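Local coordinates for PA_0080 (Pseudomonas aeruginosa, PDB 3ZHN), which is the TssJ1 lipoprotein of a type VI secretion system, probably part of its outer-membrane end, where relatives bind the inner-membrane component TssM, at residues A[33-38]-A[114-119]; A[52-57]-A[144-149]. All coordinates share one frame; numbering follows the deposited sequence.

Contact 1: residues A[33-38]-A[114-119]; sequences VVIWLH and LGFVAA
Facing each other through V33, I35, L114 and F116, the strands of 33-38 and 114-118 run in nearly the same direction, at 22° to one another, with their axes about 12.2 Å apart. That distance is too wide for backbone hydrogen bonds and marks the two segments as belonging to opposed sheets of a beta-sandwich, as expected for the transthyretin-like fold of TssJ proteins. Strand 31-39 lies inside the mixed sheet, between 100-107 and 139-146, while 113-118 lies inside the antiparallel one, between 54-61 and 129-133. The contact is wholly apolar and sits close to the centre of the molecule.

L114 does much of the bridging. Its CG stands anti to the carbonyl carbon (chi1 -68°) and CD1 continues the chain in an extended line, so that this methyl reaches across the interface. There it meets V33 CG1 tip to tip at 4.1 Å, and it also comes within 4.3 Å of I35 CD1. The end of I35 therefore serves two neighbours of the facing strand: besides L114 it touches F116, whose ring it approaches at the edge, near the ring plane, with I35 CD1 4.3 Å from F116 CZ. I144 of the adjoining strand 139-146 packs on both I35 and F116 and extends this hydrophobic layer.

V34, W36 and H38, alternating with V33 and I35, turn to the outer side of the mixed sheet. There V34 CG1 lies over one face of the W36 ring, toward its rim, 3.6 Å above the plane, while R156 makes a cation-pi contact with the indole and H141 meets it edge-to-face. At the end of the segment the H38 imidazole is held at both nitrogens, ND1 by E100 OE1 and NE2 by D143 OD1.

Contact 2: residues A[52-57]-A[144-149]; sequences APLRLR and ITLGAQ
Between L54 and L146, the nearest pair of residues, the CA atoms are 8.3 Å apart, and the strand part of 52-57 runs broadly against that of 144-146 with no hydrogen bond between them. Three buried leucines make the contact, L54 and L56 from one segment and L146 from the other, all with their CB atoms directed across the interface.

L146 is the central side chain, and different parts of it serve the two partners. Its stem is met by L54, whose CD2 methyl lies 3.8 Å from L146 CB and 4.1 Å from L146 CG, the two side chains passing at a slant. Further out, L146 CD1 touches L56 CD1 at 4.2 Å, and here the side chains cross at about a right angle. With chi2 at -54°, both methyls of L146 are folded back instead of one extending straight on from CA, which gives this leucine a compact, blunt end. L54 and L56 share one conformation, CG anti to the backbone N, yet use it differently: L54 presents its extended branch, CD2, whereas L56 offers CD1 and sends its extended CD2 toward L37.

These leucines fill one end of the beta-sandwich interior, where strand 54-61 of the antiparallel sheet faces strand 139-146 of the mixed sheet. L43 from a loop covers both L54 and L146, L95 of strand 87-95 adds to the packing on L146, and A118 lies against L54 and L56. Beyond L146 the chain leaves its strand, and the carbonyl oxygen of G147 is hydrogen-bonded to Y120 OH; L54 also packs on Y120. Before strand 54-61 begins, P53 O is in turn bonded to N44 ND2.

From the N terminus the chain passes through 33-38 and then 52-57, on strands that follow each other but lie in different sheets. At 114-119 contact 1 closes a loop of 75 intervening residues; at 144-149 contact 2 closes one of 86, and both loops take in all the helices. The two loops cross, since their segments alternate along the chain, and each contact joins the two sheets in the opposite chain order. Within each sheet their strands are also paired, 31-39 with 139-146 and 54-61 with 113-118: I144 N and W36 O lie 2.8 Å apart, a probable hydrogen bond, while R55 and R57 pair through their backbones with A119 and V117. A119 C packs 3.5 Å from L54 CD1.

Contact 1: residues A[33-38]-A[114-119]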
ATOM      1  N   VAL A  33      -5.384 -11.622   5.175  1.00 14.91           N
ATOM      2  CA  VAL A  33      -4.646 -11.119   4.030  1.00 15.36           C
ATOM      3  C   VAL A  33      -3.170 -11.523   4.215  1.00 15.62           C
ATOM      4  O   VAL A  33      -2.605 -11.324   5.305  1.00 21.41           O
ATOM      5  CB  VAL A  33      -4.775  -9.582   3.903  1.00 17.85           C
ATOM      6  CG1 VAL A  33      -3.928  -9.050   2.745  1.00 23.77           C
ATOM      7  CG2 VAL A  33      -6.239  -9.208   3.855  1.00 16.63           C
ATOM      8  N   VAL A  34      -2.587 -12.089   3.164  1.00 13.50           N
ATOM      9  CA  VAL A  34      -1.190 -12.268   3.044  1.00 11.52           C
ATOM     10  C   VAL A  34      -0.698 -11.454   1.859  1.00 14.59           C
ATOM     11  O   VAL A  34      -1.257 -11.577   0.762  1.00 16.04           O
ATOM     12  CB  VAL A  34      -0.740 -13.733   2.889  1.00 13.46           C
ATOM     13  CG1 VAL A  34       0.780 -13.825   3.004  1.00 18.11           C
ATOM     14  CG2 VAL A  34      -1.348 -14.614   3.997  1.00 16.38           C
ATOM     15  N   ILE A  35       0.316 -10.617   2.105  1.00 13.23           N
ATOM     16  CA  ILE A  35       0.911  -9.812   1.086  1.00 13.95           C
ATOM     17  C   ILE A  35       2.379 -10.134   0.985  1.00 13.39           C
ATOM     18  O   ILE A  35       3.122 -10.036   2.004  1.00 17.79           O
ATOM     19  CB  ILE A  35       0.777  -8.308   1.389  1.00 16.23           C
ATOM     20  CG1 ILE A  35      -0.714  -7.878   1.330  1.00 16.54           C
ATOM     21  CG2 ILE A  35       1.617  -7.449   0.407  1.00 16.66           C
ATOM     22  CD1 ILE A  35      -0.952  -6.510   1.933  1.00 19.02           C
ATOM     23  N   TRP A  36       2.770 -10.454  -0.245  1.00 13.49           N
ATOM     24  CA  TRP A  36       4.174 -10.541  -0.588  1.00 14.56           C
ATOM     25  C   TRP A  36       4.558  -9.256  -1.285  1.00 14.75           C
ATOM     26  O   TRP A  36       4.029  -8.933  -2.387  1.00 17.67           O
ATOM     27  CB  TRP A  36       4.480 -11.716  -1.491  1.00 19.15           C
ATOM     28  CG  TRP A  36       4.423 -13.017  -0.801  1.00 17.04           C
ATOM     29  CD1 TRP A  36       5.487 -13.741  -0.245  1.00 23.70           C
ATOM     30  CD2 TRP A  36       3.256 -13.821  -0.613  1.00 17.97           C
ATOM     31  NE1 TRP A  36       5.036 -14.931   0.248  1.00 26.38           N
ATOM     32  CE2 TRP A  36       3.671 -14.980   0.080  1.00 19.64           C
ATOM     33  CE3 TRP A  36       1.899 -13.663  -0.932  1.00 17.08           C
ATOM     34  CZ2 TRP A  36       2.801 -15.995   0.415  1.00 24.55           C
ATOM     35  CZ3 TRP A  36       1.030 -14.697  -0.590  1.00 24.28           C
ATOM     36  CH2 TRP A  36       1.491 -15.843   0.074  1.00 20.43           C
ATOM     37  N   LEU A  37       5.495  -8.528  -0.672  1.00 13.62           N
ATOM     38  CA  LEU A  37       5.970  -7.231  -1.192  1.00 12.29           C
ATOM     39  C   LEU A  37       7.273  -7.467  -1.932  1.00 13.31           C
ATOM     40  O   LEU A  37       8.198  -8.031  -1.363  1.00 15.11           O
ATOM     41  CB  LEU A  37       6.251  -6.246  -0.036  1.00 16.18           C
ATOM     42  CG  LEU A  37       5.138  -5.759   0.918  1.00 18.17           C
ATOM     43  CD1 LEU A  37       5.754  -4.945   2.041  1.00 27.04           C
ATOM     44  CD2 LEU A  37       4.173  -4.909   0.121  1.00 16.52           C
ATOM     45  N   HIS A  38       7.359  -7.016  -3.192  1.00 12.57           N
ATOM     46  CA  HIS A  38       8.509  -7.210  -4.010  1.00 12.28           C
ATOM     47  C   HIS A  38       8.994  -5.846  -4.437  1.00  9.97           C
ATOM     48  O   HIS A  38       8.347  -5.171  -5.238  1.00 11.70           O
ATOM     49  CB  HIS A  38       8.140  -8.016  -5.288  1.00 12.15           C
ATOM     50  CG  HIS A  38       7.358  -9.232  -5.029  1.00 15.06           C
ATOM     51  ND1 HIS A  38       7.880 -10.378  -4.451  1.00 16.71           N
ATOM     52  CD2 HIS A  38       6.061  -9.489  -5.285  1.00 18.76           C
ATOM     53  CE1 HIS A  38       6.927 -11.282  -4.347  1.00 15.53           C
ATOM     54  NE2 HIS A  38       5.806 -10.762  -4.811  1.00 16.31           N
ATOM     55  N   LEU A 114      -8.035  -1.983   1.676  1.00  9.39           N
ATOM     56  CA  LEU A 114      -6.644  -1.658   1.933  1.00  9.79           C
ATOM     57  C   LEU A 114      -6.256  -0.498   0.993  1.00  9.88           C
ATOM     58  O   LEU A 114      -6.493  -0.586  -0.221  1.00 14.36           O
ATOM     59  CB  LEU A 114      -5.704  -2.847   1.715  1.00 10.73           C
ATOM     60  CG  LEU A 114      -5.885  -3.960   2.728  1.00 12.87           C
ATOM     61  CD1 LEU A 114      -5.008  -5.152   2.384  1.00 16.83           C
ATOM     62  CD2 LEU A 114      -5.519  -3.451   4.094  1.00 15.37           C
ATOM     63  N   GLY A 115      -5.591   0.515   1.558  1.00  9.96           N
ATOM     64  CA  GLY A 115      -4.967   1.577   0.774  1.00  9.42           C
ATOM     65  C   GLY A 115      -3.459   1.535   0.861  1.00  9.66           C
ATOM     66  O   GLY A 115      -2.918   1.036   1.880  1.00  9.87           O
ATOM     67  N   PHE A 116      -2.813   2.070  -0.179  1.00 10.02           N
ATOM     68  CA  PHE A 116      -1.367   2.084  -0.295  1.00  9.00           C
ATOM     69  C   PHE A 116      -0.933   3.449  -0.797  1.00  8.38           C
ATOM     70  O   PHE A 116      -1.479   3.915  -1.800  1.00 11.62           O
ATOM     71  CB  PHE A 116      -0.826   1.012  -1.212  1.00 10.20           C
ATOM     72  CG  PHE A 116      -1.261  -0.375  -0.821  1.00 12.10           C
ATOM     73  CD1 PHE A 116      -2.478  -0.875  -1.248  1.00 12.00           C
ATOM     74  CD2 PHE A 116      -0.450  -1.178  -0.015  1.00 13.69           C
ATOM     75  CE1 PHE A 116      -2.901  -2.129  -0.839  1.00 13.98           C
ATOM     76  CE2 PHE A 116      -0.862  -2.408   0.427  1.00 16.64           C
ATOM     77  CZ  PHE A 116      -2.071  -2.872  -0.002  1.00 14.76           C
ATOM     78  N   VAL A 117       0.089   4.052  -0.136  1.00  8.54           N
ATOM     79  CA  VAL A 117       0.736   5.275  -0.553  1.00  7.37           C
ATOM     80  C   VAL A 117       2.261   5.025  -0.529  1.00  8.16           C
ATOM     81  O   VAL A 117       2.808   4.608   0.500  1.00 10.73           O
ATOM     82  CB  VAL A 117       0.418   6.461   0.342  1.00  8.50           C
ATOM     83  CG1 VAL A 117       1.232   7.703   0.020  1.00 10.97           C
ATOM     84  CG2 VAL A 117      -1.048   6.813   0.275  1.00 13.14           C
ATOM     85  N   ALA A 118       2.900   5.237  -1.682  1.00  8.84           N
ATOM     86  CA  ALA A 118       4.354   5.085  -1.810  1.00  9.45           C
ATOM     87  C   ALA A 118       4.951   6.464  -2.084  1.00  8.52           C
ATOM     88  O   ALA A 118       4.506   7.190  -2.971  1.00 10.80           O
ATOM     89  CB  ALA A 118       4.631   4.198  -2.974  1.00 11.53           C
ATOM     90  N   ALA A 119       6.010   6.774  -1.356  1.00  9.94           N
ATOM     91  CA  ALA A 119       6.669   8.049  -1.440  1.00 10.51           C
ATOM     92  C   ALA A 119       7.670   8.082  -2.568  1.00  9.20           C
ATOM     93  O   ALA A 119       8.888   8.249  -2.362  1.00  9.81           O
ATOM     94  CB  ALA A 119       7.354   8.339  -0.122  1.00 12.00           C
TER

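Contact 2: residues A[52-57]-A[144-149]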
ATOM      1  N   ALA A  52      16.796   3.515  -5.239  1.00  9.88           N
ATOM      2  CA  ALA A  52      16.853   4.103  -3.895  1.00  9.51           C
ATOM      3  C   ALA A  52      15.720   3.518  -3.075  1.00 10.56           C
ATOM      4  O   ALA A  52      14.736   3.032  -3.616  1.00 10.40           O
ATOM      5  CB  ALA A  52      16.717   5.619  -4.018  1.00 12.47           C
ATOM      6  N   PRO A  53      15.773   3.649  -1.759  1.00  9.57           N
ATOM      7  CA  PRO A  53      14.690   3.186  -0.959  1.00 10.79           C
ATOM      8  C   PRO A  53      13.375   3.908  -1.180  1.00  9.39           C
ATOM      9  O   PRO A  53      13.338   5.012  -1.688  1.00  9.88           O
ATOM     10  CB  PRO A  53      15.181   3.430   0.491  1.00 12.40           C
ATOM     11  CG  PRO A  53      16.682   3.450   0.388  1.00 13.89           C
ATOM     12  CD  PRO A  53      16.886   4.142  -0.953  1.00 11.88           C
ATOM     13  N   LEU A  54      12.302   3.229  -0.796  1.00  9.64           N
ATOM     14  CA  LEU A  54      10.932   3.684  -0.969  1.00  8.53           C
ATOM     15  C   LEU A  54      10.182   3.474   0.372  1.00  8.82           C
ATOM     16  O   LEU A  54      10.077   2.330   0.853  1.00  9.35           O
ATOM     17  CB  LEU A  54      10.203   2.970  -2.065  1.00  8.84           C
ATOM     18  CG  LEU A  54       8.749   3.351  -2.315  1.00  9.25           C
ATOM     19  CD1 LEU A  54       8.727   4.749  -2.910  1.00 11.42           C
ATOM     20  CD2 LEU A  54       8.181   2.328  -3.347  1.00 12.75           C
ATOM     21  N   ARG A  55       9.613   4.552   0.897  1.00  9.26           N
ATOM     22  CA  ARG A  55       8.692   4.455   2.026  1.00  9.45           C
ATOM     23  C   ARG A  55       7.301   4.084   1.519  1.00  9.17           C
ATOM     24  O   ARG A  55       6.791   4.727   0.631  1.00 10.99           O
ATOM     25  CB  ARG A  55       8.638   5.778   2.796  1.00 12.85           C
ATOM     26  CG  ARG A  55       7.812   5.750   4.092  1.00 18.49           C
ATOM     27  CD  ARG A  55       8.036   7.030   4.907  1.00 28.48           C
ATOM     28  N   LEU A  56       6.725   3.057   2.133  1.00  9.57           N
ATOM     29  CA  LEU A  56       5.380   2.601   1.805  1.00 10.15           C
ATOM     30  C   LEU A  56       4.537   2.658   3.063  1.00  9.21           C
ATOM     31  O   LEU A  56       4.975   2.204   4.129  1.00 11.88           O
ATOM     32  CB  LEU A  56       5.412   1.169   1.256  1.00 11.46           C
ATOM     33  CG  LEU A  56       4.111   0.557   0.775  1.00 10.69           C
ATOM     34  CD1 LEU A  56       3.499   1.254  -0.438  1.00 13.63           C
ATOM     35  CD2 LEU A  56       4.295  -0.921   0.529  1.00 13.79           C
ATOM     36  N   ARG A  57       3.310   3.123   2.896  1.00  9.59           N
ATOM     37  CA  ARG A  57       2.307   3.145   3.949  1.00 10.16           C
ATOM     38  C   ARG A  57       1.097   2.318   3.473  1.00  9.55           C
ATOM     39  O   ARG A  57       0.627   2.475   2.361  1.00 10.06           O
ATOM     40  CB  ARG A  57       1.922   4.608   4.222  1.00 13.11           C
ATOM     41  N   ILE A 144       2.420  -7.712  -4.263  1.00 10.36           N
ATOM     42  CA  ILE A 144       2.458  -6.271  -4.481  1.00  9.56           C
ATOM     43  C   ILE A 144       3.896  -5.915  -4.882  1.00  8.74           C
ATOM     44  O   ILE A 144       4.832  -6.121  -4.098  1.00 11.20           O
ATOM     45  CB  ILE A 144       1.961  -5.489  -3.281  1.00 10.49           C
ATOM     46  CG1 ILE A 144       0.484  -5.859  -3.029  1.00 12.70           C
ATOM     47  CG2 ILE A 144       2.083  -3.990  -3.529  1.00 11.79           C
ATOM     48  CD1 ILE A 144      -0.227  -5.163  -1.932  1.00 14.52           C
ATOM     49  N   THR A 145       4.075  -5.376  -6.099  1.00  9.00           N
ATOM     50  CA  THR A 145       5.363  -4.973  -6.627  1.00  9.64           C
ATOM     51  C   THR A 145       5.484  -3.473  -6.481  1.00  9.34           C
ATOM     52  O   THR A 145       4.590  -2.735  -6.917  1.00 10.81           O
ATOM     53  CB  THR A 145       5.576  -5.501  -8.081  1.00 11.40           C
ATOM     54  OG1 THR A 145       5.442  -6.923  -8.021  1.00 11.50           O
ATOM     55  CG2 THR A 145       6.994  -5.133  -8.583  1.00 11.65           C
ATOM     56  N   LEU A 146       6.610  -3.035  -5.929  1.00 10.10           N
ATOM     57  CA  LEU A 146       6.990  -1.646  -5.934  1.00  9.81           C
ATOM     58  C   LEU A 146       8.022  -1.454  -7.056  1.00 10.30           C
ATOM     59  O   LEU A 146       9.178  -1.852  -6.918  1.00  8.60           O
ATOM     60  CB  LEU A 146       7.559  -1.225  -4.612  1.00  9.53           C
ATOM     61  CG  LEU A 146       6.593  -1.463  -3.418  1.00 12.49           C
ATOM     62  CD1 LEU A 146       5.246  -0.838  -3.582  1.00 11.63           C
ATOM     63  CD2 LEU A 146       6.552  -2.904  -2.930  1.00 17.94           C
ATOM     64  N   GLY A 147       7.549  -0.911  -8.175  1.00  9.73           N
ATOM     65  CA  GLY A 147       8.416  -0.680  -9.336  1.00  9.04           C
ATOM     66  C   GLY A 147       9.201   0.626  -9.331  1.00  8.34           C
ATOM     67  O   GLY A 147       9.290   1.305  -8.291  1.00 10.22           O
ATOM     68  N   ALA A 148       9.845   0.916 -10.443  1.00  9.12           N
ATOM     69  CA  ALA A 148      10.561   2.165 -10.536  1.00 10.12           C
ATOM     70  C   ALA A 148       9.599   3.338 -10.227  1.00  7.73           C
ATOM     71  O   ALA A 148      10.053   4.344  -9.606  1.00  9.79           O
ATOM     72  CB  ALA A 148      11.107   2.352 -11.913  1.00 11.92           C
ATOM     73  N   GLN A 149       8.354   3.237 -10.699  1.00  8.74           N
ATOM     74  CA  GLN A 149       7.415   4.361 -10.581  1.00  8.66           C
ATOM     75  C   GLN A 149       5.949   3.990 -10.372  1.00  8.75           C
ATOM     76  O   GLN A 149       5.085   4.843 -10.557  1.00 11.40           O
ATOM     77  CB  GLN A 149       7.505   5.365 -11.807  1.00  9.45           C
ATOM     78  CG  GLN A 149       7.100   4.794 -13.087  1.00  9.33           C
ATOM     79  CD  GLN A 149       7.496   5.590 -14.299  1.00 11.09           C
ATOM     80  OE1 GLN A 149       8.471   6.277 -14.308  1.00 14.11           O
ATOM     81  NE2 GLN A 149       6.702   5.476 -15.324  1.00 13.20           N
TER